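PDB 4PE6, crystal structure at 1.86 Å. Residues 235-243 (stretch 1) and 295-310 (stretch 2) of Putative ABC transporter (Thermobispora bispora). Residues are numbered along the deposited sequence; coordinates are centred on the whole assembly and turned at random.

Stretch 1 (235-243) FETNGRALS
Stretch 2, residues 295-310: DRDTWASVLKPDEYAA

The contact is a backbone-led junction in which the start of one helix docks on the loop and turn that follow another, joined by an Arg240-Asp306 salt bridge and a leucine-centred apolar patch. The stretches bury 655 Å² together. Helix 239-243 and the helix that enters stretch 2 at Asp295 from earlier in the chain run at 138° between their N-to-C directions, axes 9.1 Å apart at closest.

Register is fixed by a single beta bridge, Asn238 with Tyr308 (CA to CA 4.0 Å). On one side of it Ala309 N donates to Thr237 O (2.8 Å, 160°); on the other Gly239 N donates to Glu307 O (3.3 Å, 137°) and weakly to Lys304 O (3.4 Å, 126°). Arg240 N reaches Pro305 O (2.9 Å, 148°). Thus amides of the helix's first turn, lacking partners within the helix, are met by carbonyls of the type I turn Lys304-Glu307, itself closed by Glu307 N to Lys304 O (2.9 Å). Asn238 (phi/psi -108/172, chi1 p) caps the helix, its OD1 accepting from Ala241 N at 2.9 Å.

Gly239 (-59/-41) permits the close approach, 3.9 Å between its CA and Pro305 CA: an ideal CB would lie 2.3 Å from Lys304 O.

Arg240 (chi1-chi3 t, t, m) points its CB sideways, but its guanidinium reaches Asp306 (chi1 m): NH1 to OD1 is 2.6 Å and NH2 to OD1 2.9 Å, an edge-on salt bridge, with Pro305 CB over one guanidinium face.

Asn238 CB sits 3.8 Å from the Tyr308 ring centroid, 13° off the normal, a CH-pi contact; Tyr308 is chi1 m. A water joins Thr237 OG1 (2.7 Å) to Ala309 O (2.8 Å).

Leu242, with chi1 -91° and chi2 30°, places CD2 3.8 Å from Trp299 CB and 3.9 Å from Leu303 CD1 (m, t), so Leu242 packs against the helix and Leu303; its CB also lies 4.3 Å from Ala300 CB.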

# COMPACT_ATOMS: atom_id res chain seq x y z
N PHE A 235 -1.08 -10.68 -7.74
CA PHE A 235 -2.02 -9.77 -8.35
C PHE A 235 -2.26 -8.52 -7.53
O PHE A 235 -2.21 -8.54 -6.30
CB PHE A 235 -3.37 -10.46 -8.54
CG PHE A 235 -3.39 -11.42 -9.67
CD1 PHE A 235 -3.22 -10.96 -10.97
CD2 PHE A 235 -3.60 -12.77 -9.46
CE1 PHE A 235 -3.25 -11.84 -12.04
CE2 PHE A 235 -3.63 -13.65 -10.53
CZ PHE A 235 -3.46 -13.18 -11.81
N GLU A 236 -2.60 -7.47 -8.26
CA GLU A 236 -3.38 -6.33 -7.74
C GLU A 236 -4.60 -6.84 -7.00
O GLU A 236 -5.21 -7.84 -7.41
CB GLU A 236 -3.89 -5.47 -8.90
CG GLU A 236 -2.83 -4.76 -9.72
CD GLU A 236 -2.23 -5.58 -10.85
OE1 GLU A 236 -2.48 -6.80 -10.92
OE2 GLU A 236 -1.49 -5.00 -11.65
N THR A 237 -4.99 -6.14 -5.94
CA THR A 237 -6.22 -6.42 -5.22
C THR A 237 -7.33 -5.55 -5.79
O THR A 237 -8.16 -5.04 -5.04
CB THR A 237 -6.05 -6.15 -3.72
OG1 THR A 237 -5.43 -4.87 -3.54
CG2 THR A 237 -5.20 -7.25 -3.07
N ASN A 238 -7.34 -5.35 -7.11
CA ASN A 238 -8.34 -4.51 -7.73
C ASN A 238 -9.35 -5.36 -8.50
O ASN A 238 -9.18 -6.57 -8.64
CB ASN A 238 -7.71 -3.38 -8.58
CG ASN A 238 -7.03 -3.86 -9.85
OD1 ASN A 238 -7.06 -5.03 -10.22
ND2 ASN A 238 -6.42 -2.91 -10.55
N GLY A 239 -10.41 -4.72 -8.98
CA GLY A 239 -11.47 -5.43 -9.71
C GLY A 239 -10.98 -6.16 -10.95
O GLY A 239 -11.41 -7.27 -11.24
N ARG A 240 -10.09 -5.52 -11.70
CA ARG A 240 -9.62 -6.07 -12.97
C ARG A 240 -8.77 -7.35 -12.77
O ARG A 240 -8.92 -8.32 -13.52
CB ARG A 240 -8.80 -5.02 -13.72
CG ARG A 240 -8.19 -5.52 -15.04
CD ARG A 240 -7.39 -4.43 -15.72
NE ARG A 240 -8.24 -3.28 -16.05
CZ ARG A 240 -8.27 -2.12 -15.40
NH1 ARG A 240 -7.48 -1.88 -14.34
NH2 ARG A 240 -9.11 -1.18 -15.81
N ALA A 241 -7.90 -7.34 -11.77
CA ALA A 241 -7.02 -8.49 -11.54
C ALA A 241 -7.80 -9.69 -10.99
O ALA A 241 -7.60 -10.83 -11.42
CB ALA A 241 -5.89 -8.13 -10.59
N LEU A 242 -8.69 -9.41 -10.05
CA LEU A 242 -9.57 -10.46 -9.50
C LEU A 242 -10.42 -11.13 -10.58
O LEU A 242 -10.52 -12.36 -10.60
CB LEU A 242 -10.45 -9.89 -8.40
CG LEU A 242 -9.90 -9.97 -6.97
CD1 LEU A 242 -8.38 -9.91 -6.87
CD2 LEU A 242 -10.52 -8.85 -6.13
N SER A 243 -10.98 -10.33 -11.47
CA SER A 243 -11.76 -10.85 -12.60
C SER A 243 -10.90 -11.67 -13.57
O SER A 243 -11.36 -12.69 -14.10
CB SER A 243 -12.43 -9.70 -13.37
OG SER A 243 -13.14 -8.83 -12.50
N ASP A 295 -12.47 -15.34 -0.62
CA ASP A 295 -12.86 -13.92 -0.60
C ASP A 295 -12.87 -13.25 -1.98
O ASP A 295 -13.34 -12.11 -2.10
CB ASP A 295 -11.93 -13.13 0.32
CG ASP A 295 -11.94 -13.64 1.75
OD1 ASP A 295 -13.03 -14.01 2.23
OD2 ASP A 295 -10.87 -13.67 2.39
N ARG A 296 -12.36 -13.91 -3.02
CA ARG A 296 -12.23 -13.30 -4.36
C ARG A 296 -13.54 -12.77 -4.92
O ARG A 296 -13.64 -11.60 -5.29
CB ARG A 296 -11.68 -14.29 -5.37
CG ARG A 296 -10.21 -14.59 -5.20
CD ARG A 296 -9.82 -15.92 -5.83
NE ARG A 296 -10.12 -15.98 -7.26
CZ ARG A 296 -9.74 -16.95 -8.08
NH1 ARG A 296 -9.02 -17.99 -7.64
NH2 ARG A 296 -10.07 -16.89 -9.37
N ASP A 297 -14.53 -13.64 -5.00
CA ASP A 297 -15.80 -13.27 -5.63
C ASP A 297 -16.50 -12.18 -4.83
O ASP A 297 -17.06 -11.24 -5.41
CB ASP A 297 -16.70 -14.50 -5.80
CG ASP A 297 -16.05 -15.59 -6.65
OD1 ASP A 297 -15.21 -15.28 -7.53
OD2 ASP A 297 -16.38 -16.77 -6.44
N THR A 298 -16.45 -12.28 -3.50
CA THR A 298 -17.04 -11.25 -2.64
C THR A 298 -16.43 -9.88 -3.00
O THR A 298 -17.14 -8.92 -3.28
CB THR A 298 -16.85 -11.54 -1.13
OG1 THR A 298 -15.53 -11.16 -0.71
CG2 THR A 298 -17.08 -13.01 -0.79
N TRP A 299 -15.10 -9.78 -3.02
CA TRP A 299 -14.46 -8.53 -3.43
C TRP A 299 -14.80 -8.15 -4.87
O TRP A 299 -15.16 -7.00 -5.13
CB TRP A 299 -12.94 -8.61 -3.26
CG TRP A 299 -12.48 -8.35 -1.87
CD1 TRP A 299 -11.91 -9.25 -1.01
CD2 TRP A 299 -12.52 -7.10 -1.17
NE1 TRP A 299 -11.59 -8.63 0.18
CE2 TRP A 299 -11.96 -7.31 0.11
CE3 TRP A 299 -12.98 -5.82 -1.50
CZ2 TRP A 299 -11.85 -6.29 1.06
CZ3 TRP A 299 -12.88 -4.81 -0.56
CH2 TRP A 299 -12.31 -5.05 0.70
N ALA A 300 -14.71 -9.11 -5.78
CA ALA A 300 -14.99 -8.85 -7.20
C ALA A 300 -16.41 -8.33 -7.43
O ALA A 300 -16.64 -7.60 -8.38
CB ALA A 300 -14.74 -10.10 -8.03
N SER A 301 -17.34 -8.69 -6.56
CA SER A 301 -18.71 -8.23 -6.68
C SER A 301 -18.84 -6.75 -6.42
O SER A 301 -19.73 -6.10 -6.95
CB SER A 301 -19.62 -8.98 -5.71
OG SER A 301 -19.65 -10.35 -6.05
N VAL A 302 -17.95 -6.20 -5.58
CA VAL A 302 -18.08 -4.81 -5.17
C VAL A 302 -17.12 -3.86 -5.87
O VAL A 302 -17.46 -2.70 -6.08
CB VAL A 302 -17.95 -4.62 -3.64
CG1 VAL A 302 -19.14 -5.25 -2.93
CG2 VAL A 302 -16.64 -5.18 -3.10
N LEU A 303 -15.94 -4.32 -6.25
CA LEU A 303 -14.91 -3.42 -6.76
C LEU A 303 -15.11 -3.11 -8.22
O LEU A 303 -15.29 -4.03 -9.03
CB LEU A 303 -13.52 -4.03 -6.62
CG LEU A 303 -13.09 -4.45 -5.23
CD1 LEU A 303 -11.78 -5.20 -5.34
CD2 LEU A 303 -12.98 -3.25 -4.30
N LYS A 304 -15.03 -1.83 -8.56
CA LYS A 304 -14.89 -1.41 -9.95
C LYS A 304 -13.52 -1.85 -10.45
O LYS A 304 -12.62 -2.15 -9.62
CB LYS A 304 -15.06 0.11 -10.05
CG LYS A 304 -16.46 0.57 -9.63
CD LYS A 304 -16.72 2.02 -10.00
CE LYS A 304 -15.84 2.99 -9.23
NZ LYS A 304 -16.13 3.03 -7.76
N PRO A 305 -13.33 -1.92 -11.78
CA PRO A 305 -12.12 -2.54 -12.29
C PRO A 305 -10.82 -1.93 -11.73
O PRO A 305 -9.91 -2.67 -11.34
CB PRO A 305 -12.23 -2.33 -13.81
CG PRO A 305 -13.69 -2.21 -14.07
CD PRO A 305 -14.24 -1.51 -12.87
N ASP A 306 -10.77 -0.60 -11.67
CA ASP A 306 -9.57 0.08 -11.18
C ASP A 306 -9.56 0.32 -9.66
O ASP A 306 -8.64 0.96 -9.15
CB ASP A 306 -9.39 1.41 -11.91
CG ASP A 306 -9.11 1.21 -13.37
OD1 ASP A 306 -8.09 0.58 -13.71
OD2 ASP A 306 -9.90 1.69 -14.20
N GLU A 307 -10.58 -0.15 -8.95
CA GLU A 307 -10.70 0.10 -7.52
C GLU A 307 -10.02 -1.01 -6.76
O GLU A 307 -10.32 -2.18 -6.95
CB GLU A 307 -12.16 0.17 -7.09
CG GLU A 307 -12.38 0.44 -5.61
CD GLU A 307 -13.84 0.33 -5.19
OE1 GLU A 307 -14.67 -0.04 -6.05
OE2 GLU A 307 -14.15 0.61 -4.01
N TYR A 308 -9.09 -0.63 -5.89
CA TYR A 308 -8.37 -1.57 -5.05
C TYR A 308 -9.18 -1.85 -3.77
O TYR A 308 -9.85 -0.97 -3.22
CB TYR A 308 -6.97 -1.02 -4.69
CG TYR A 308 -6.00 -1.10 -5.84
CD1 TYR A 308 -6.19 -0.36 -7.00
CD2 TYR A 308 -4.89 -1.95 -5.78
CE1 TYR A 308 -5.30 -0.42 -8.05
CE2 TYR A 308 -3.99 -2.02 -6.83
CZ TYR A 308 -4.20 -1.26 -7.97
OH TYR A 308 -3.33 -1.31 -9.01
N ALA A 309 -9.11 -3.09 -3.30
CA ALA A 309 -9.76 -3.48 -2.06
C ALA A 309 -9.20 -2.64 -0.92
O ALA A 309 -7.97 -2.42 -0.82
CB ALA A 309 -9.55 -4.97 -1.79
N ALA A 310 -10.11 -2.18 -0.07
CA ALA A 310 -9.82 -1.23 1.00
C ALA A 310 -10.77 -1.48 2.17
O ALA A 310 -11.92 -1.80 1.94
CB ALA A 310 -9.97 0.19 0.48
O HOH W 1 -5.55 -3.78 -1.10